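Side-chain contact in chloride intracellular channel exc-4 (Caenorhabditis elegans, PDB 2YV9), which may insert into membranes to form chloride channels and is required to regulate lumen size as the excretory canal grows: residues E194-L199 and I225-R230. Numbering follows the deposited sequence.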
ATOM      1  N   GLU A 194      -0.724  -7.552 -12.537  1.00 21.74           N
ATOM      2  CA  GLU A 194       0.609  -7.030 -12.216  1.00 16.84           C
ATOM      3  C   GLU A 194       1.550  -7.029 -13.434  1.00 20.60           C
ATOM      4  O   GLU A 194       2.226  -6.037 -13.733  1.00 22.06           O
ATOM      5  CB  GLU A 194       1.218  -7.839 -11.088  1.00 20.68           C
ATOM      6  CG  GLU A 194       0.358  -7.702  -9.830  1.00 21.75           C
ATOM      7  CD  GLU A 194       0.606  -8.765  -8.779  1.00 26.92           C
ATOM      8  OE1 GLU A 194       1.495  -9.626  -8.977  1.00 24.30           O
ATOM      9  OE2 GLU A 194      -0.069  -8.677  -7.716  1.00 26.89           O
ATOM     10  N   LEU A 195       1.598  -8.138 -14.143  1.00 18.29           N
ATOM     11  CA  LEU A 195       2.536  -8.255 -15.298  1.00 16.53           C
ATOM     12  C   LEU A 195       2.109  -7.448 -16.506  1.00 18.77           C
ATOM     13  O   LEU A 195       2.947  -6.901 -17.185  1.00 23.66           O
ATOM     14  CB  LEU A 195       2.620  -9.743 -15.724  1.00 17.68           C
ATOM     15  CG  LEU A 195       3.660 -10.054 -16.787  1.00 20.20           C
ATOM     16  CD1 LEU A 195       5.056  -9.548 -16.345  1.00 24.52           C
ATOM     17  CD2 LEU A 195       3.659 -11.590 -17.086  1.00 20.88           C
ATOM     18  N   MET A 196       0.817  -7.420 -16.863  1.00 19.25           N
ATOM     19  CA  MET A 196       0.478  -6.784 -18.127  1.00 22.45           C
ATOM     20  C   MET A 196       0.789  -5.260 -18.029  1.00 22.01           C
ATOM     21  O   MET A 196       1.450  -4.712 -18.907  1.00 21.78           O
ATOM     22  CB  MET A 196      -0.967  -7.063 -18.539  1.00 22.49           C
ATOM     23  CG  MET A 196      -1.183  -8.511 -18.947  1.00 19.95           C
ATOM     24  SD  MET A 196      -2.976  -8.792 -19.260  1.00 23.59           S
ATOM     25  CE  MET A 196      -2.836 -10.250 -20.354  1.00 23.04           C
ATOM     26  N   PRO A 197       0.369  -4.620 -16.927  1.00 18.48           N
ATOM     27  CA  PRO A 197       0.833  -3.173 -16.838  1.00 17.73           C
ATOM     28  C   PRO A 197       2.359  -3.002 -16.849  1.00 25.11           C
ATOM     29  O   PRO A 197       2.858  -2.146 -17.546  1.00 23.01           O
ATOM     30  CB  PRO A 197       0.206  -2.715 -15.515  1.00 21.31           C
ATOM     31  CG  PRO A 197      -1.046  -3.617 -15.361  1.00 24.39           C
ATOM     32  CD  PRO A 197      -0.560  -4.978 -15.847  1.00 22.37           C
ATOM     33  N   ARG A 198       3.098  -3.883 -16.172  1.00 22.06           N
ATOM     34  CA  ARG A 198       4.565  -3.799 -16.172  1.00 17.64           C
ATOM     35  C   ARG A 198       5.134  -3.960 -17.600  1.00 17.68           C
ATOM     36  O   ARG A 198       6.031  -3.222 -18.048  1.00 20.41           O
ATOM     37  CB  ARG A 198       5.169  -4.710 -15.134  1.00 20.82           C
ATOM     38  CG  ARG A 198       4.863  -4.241 -13.701  1.00 21.65           C
ATOM     39  CD  ARG A 198       5.280  -5.257 -12.606  1.00 24.05           C
ATOM     40  NE  ARG A 198       5.171  -4.701 -11.254  1.00 22.76           N
ATOM     41  CZ  ARG A 198       4.027  -4.331 -10.688  1.00 24.77           C
ATOM     42  NH1 ARG A 198       2.875  -4.536 -11.323  1.00 22.34           N
ATOM     43  NH2 ARG A 198       4.020  -3.770  -9.490  1.00 26.74           N
ATOM     44  N   LEU A 199       4.624  -4.944 -18.329  1.00 18.67           N
ATOM     45  CA  LEU A 199       5.060  -5.133 -19.690  1.00 22.81           C
ATOM     46  C   LEU A 199       4.792  -3.913 -20.550  1.00 19.93           C
ATOM     47  O   LEU A 199       5.646  -3.516 -21.322  1.00 22.20           O
ATOM     48  CB  LEU A 199       4.438  -6.386 -20.283  1.00 22.66           C
ATOM     49  CG  LEU A 199       4.951  -7.721 -19.806  1.00 18.88           C
ATOM     50  CD1 LEU A 199       4.061  -8.905 -20.344  1.00 23.05           C
ATOM     51  CD2 LEU A 199       6.439  -7.999 -20.262  1.00 21.03           C
ATOM     52  N   ILE A 225       0.998  -9.974 -24.650  1.00 22.47           N
ATOM     53  CA  ILE A 225       0.793  -8.509 -24.705  1.00 21.59           C
ATOM     54  C   ILE A 225      -0.441  -8.210 -25.591  1.00 21.80           C
ATOM     55  O   ILE A 225      -1.311  -7.383 -25.270  1.00 23.22           O
ATOM     56  CB  ILE A 225       2.060  -7.817 -25.213  1.00 20.71           C
ATOM     57  CG1 ILE A 225       3.179  -7.970 -24.154  1.00 22.72           C
ATOM     58  CG2 ILE A 225       1.772  -6.316 -25.536  1.00 24.06           C
ATOM     59  CD1 ILE A 225       4.579  -7.695 -24.657  1.00 20.10           C
ATOM     60  N   LEU A 226      -0.539  -8.884 -26.724  1.00 23.17           N
ATOM     61  CA  LEU A 226      -1.755  -8.777 -27.544  1.00 25.27           C
ATOM     62  C   LEU A 226      -3.017  -9.124 -26.759  1.00 25.33           C
ATOM     63  O   LEU A 226      -3.991  -8.405 -26.836  1.00 24.15           O
ATOM     64  CB  LEU A 226      -1.628  -9.651 -28.780  1.00 22.65           C
ATOM     65  CG  LEU A 226      -2.804  -9.615 -29.765  1.00 24.30           C
ATOM     66  CD1 LEU A 226      -3.305  -8.213 -30.163  1.00 30.68           C
ATOM     67  CD2 LEU A 226      -2.426 -10.473 -31.036  1.00 30.74           C
ATOM     68  N   THR A 227      -2.967 -10.201 -25.984  1.00 23.83           N
ATOM     69  CA  THR A 227      -4.057 -10.536 -25.090  1.00 23.58           C
ATOM     70  C   THR A 227      -4.378  -9.338 -24.195  1.00 23.25           C
ATOM     71  O   THR A 227      -5.517  -8.982 -24.045  1.00 23.34           O
ATOM     72  CB  THR A 227      -3.755 -11.812 -24.327  1.00 24.07           C
ATOM     73  OG1 THR A 227      -3.644 -12.867 -25.305  1.00 25.50           O
ATOM     74  CG2 THR A 227      -4.844 -12.117 -23.349  1.00 27.02           C
ATOM     75  N   ALA A 228      -3.359  -8.686 -23.648  1.00 22.67           N
ATOM     76  CA  ALA A 228      -3.596  -7.498 -22.815  1.00 23.65           C
ATOM     77  C   ALA A 228      -4.423  -6.426 -23.546  1.00 20.93           C
ATOM     78  O   ALA A 228      -5.373  -5.858 -23.030  1.00 24.10           O
ATOM     79  CB  ALA A 228      -2.240  -6.879 -22.413  1.00 21.23           C
ATOM     80  N   TYR A 229      -3.969  -6.141 -24.737  1.00 20.18           N
ATOM     81  CA  TYR A 229      -4.522  -5.087 -25.598  1.00 21.33           C
ATOM     82  C   TYR A 229      -5.896  -5.482 -26.136  1.00 27.14           C
ATOM     83  O   TYR A 229      -6.502  -4.664 -26.823  1.00 26.80           O
ATOM     84  CB  TYR A 229      -3.550  -4.831 -26.748  1.00 24.20           C
ATOM     85  CG  TYR A 229      -2.186  -4.323 -26.352  1.00 22.50           C
ATOM     86  CD1 TYR A 229      -1.956  -3.733 -25.085  1.00 24.19           C
ATOM     87  CD2 TYR A 229      -1.141  -4.261 -27.277  1.00 26.67           C
ATOM     88  CE1 TYR A 229      -0.679  -3.210 -24.759  1.00 20.73           C
ATOM     89  CE2 TYR A 229       0.092  -3.721 -26.943  1.00 21.27           C
ATOM     90  CZ  TYR A 229       0.304  -3.210 -25.672  1.00 22.43           C
ATOM     91  OH  TYR A 229       1.536  -2.670 -25.354  1.00 22.93           O
ATOM     92  N   ARG A 230      -6.332  -6.724 -25.856  1.00 25.07           N
ATOM     93  CA  ARG A 230      -7.713  -7.175 -26.148  1.00 23.80           C
ATOM     94  C   ARG A 230      -8.580  -7.475 -24.890  1.00 28.22           C
ATOM     95  O   ARG A 230      -9.727  -7.945 -25.011  1.00 27.80           O
ATOM     96  CB  ARG A 230      -7.699  -8.404 -27.097  1.00 25.16           C
ATOM     97  CG  ARG A 230      -7.091  -8.153 -28.473  1.00 28.37           C
ATOM     98  CD  ARG A 230      -6.952  -9.487 -29.223  1.00 40.62           C
ATOM     99  NE  ARG A 230      -6.448  -9.356 -30.586  1.00 53.42           N
ATOM    100  CZ  ARG A 230      -6.252 -10.382 -31.416  1.00 52.35           C
ATOM    101  NH1 ARG A 230      -6.502 -11.628 -31.021  1.00 70.18           N
ATOM    102  NH2 ARG A 230      -5.799 -10.164 -32.647  1.00 61.17           N
TER
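Met-196 of helix 190-210 packs against Ala-228 near the end of helix 219-228, inside the all-helical C-terminal domain of this GST-like fold. The contact is buried, its side chains meet through apolar groups, and no hydrogen bond crosses it. Between residues 194-199 and 225-230, the CA atoms of Met-196 and Ala-228 are the nearest pair, 6.3 Å apart.

The Met-196 side chain runs alongside the methyl group of Ala-228. Its CG lies anti to the carbonyl carbon (chi1 -70°), and the chain is extended beyond it. This shape carries the thioether across to the facing helix. SD sits 3.8 Å from Ala-228 CB, while the terminal CE reaches past the methyl to the backbone, 3.7 Å from Ala-228 N. With an alanine here, the thioether would be lost, which is likely to leave a gap beside Ala-228 and to take a methyl neighbour from CG2 of Thr-227.

Leu-199, one turn further along, meets Ile-225 through a single branch. Its CD1 lies 4.0 Å from CG1 of Ile-225, and the two side chains cross at a slant. CG1 of Ile-225 is anti to the carbonyl carbon (chi1 -68°), which brings this branch toward Leu-199. Tyr-224 touches both Met-196 and Leu-199, and Tyr-182 also touches Met-196.

On a different side of helix 190-210, Pro-197 rests on helix 38-52 of the thioredoxin-like N-terminal domain. Thr-227 divides its two branches: OG1 hydrogen-bonds to the backbone O of Ala-223, while CG2 lies 4.1 Å from CE of Met-196.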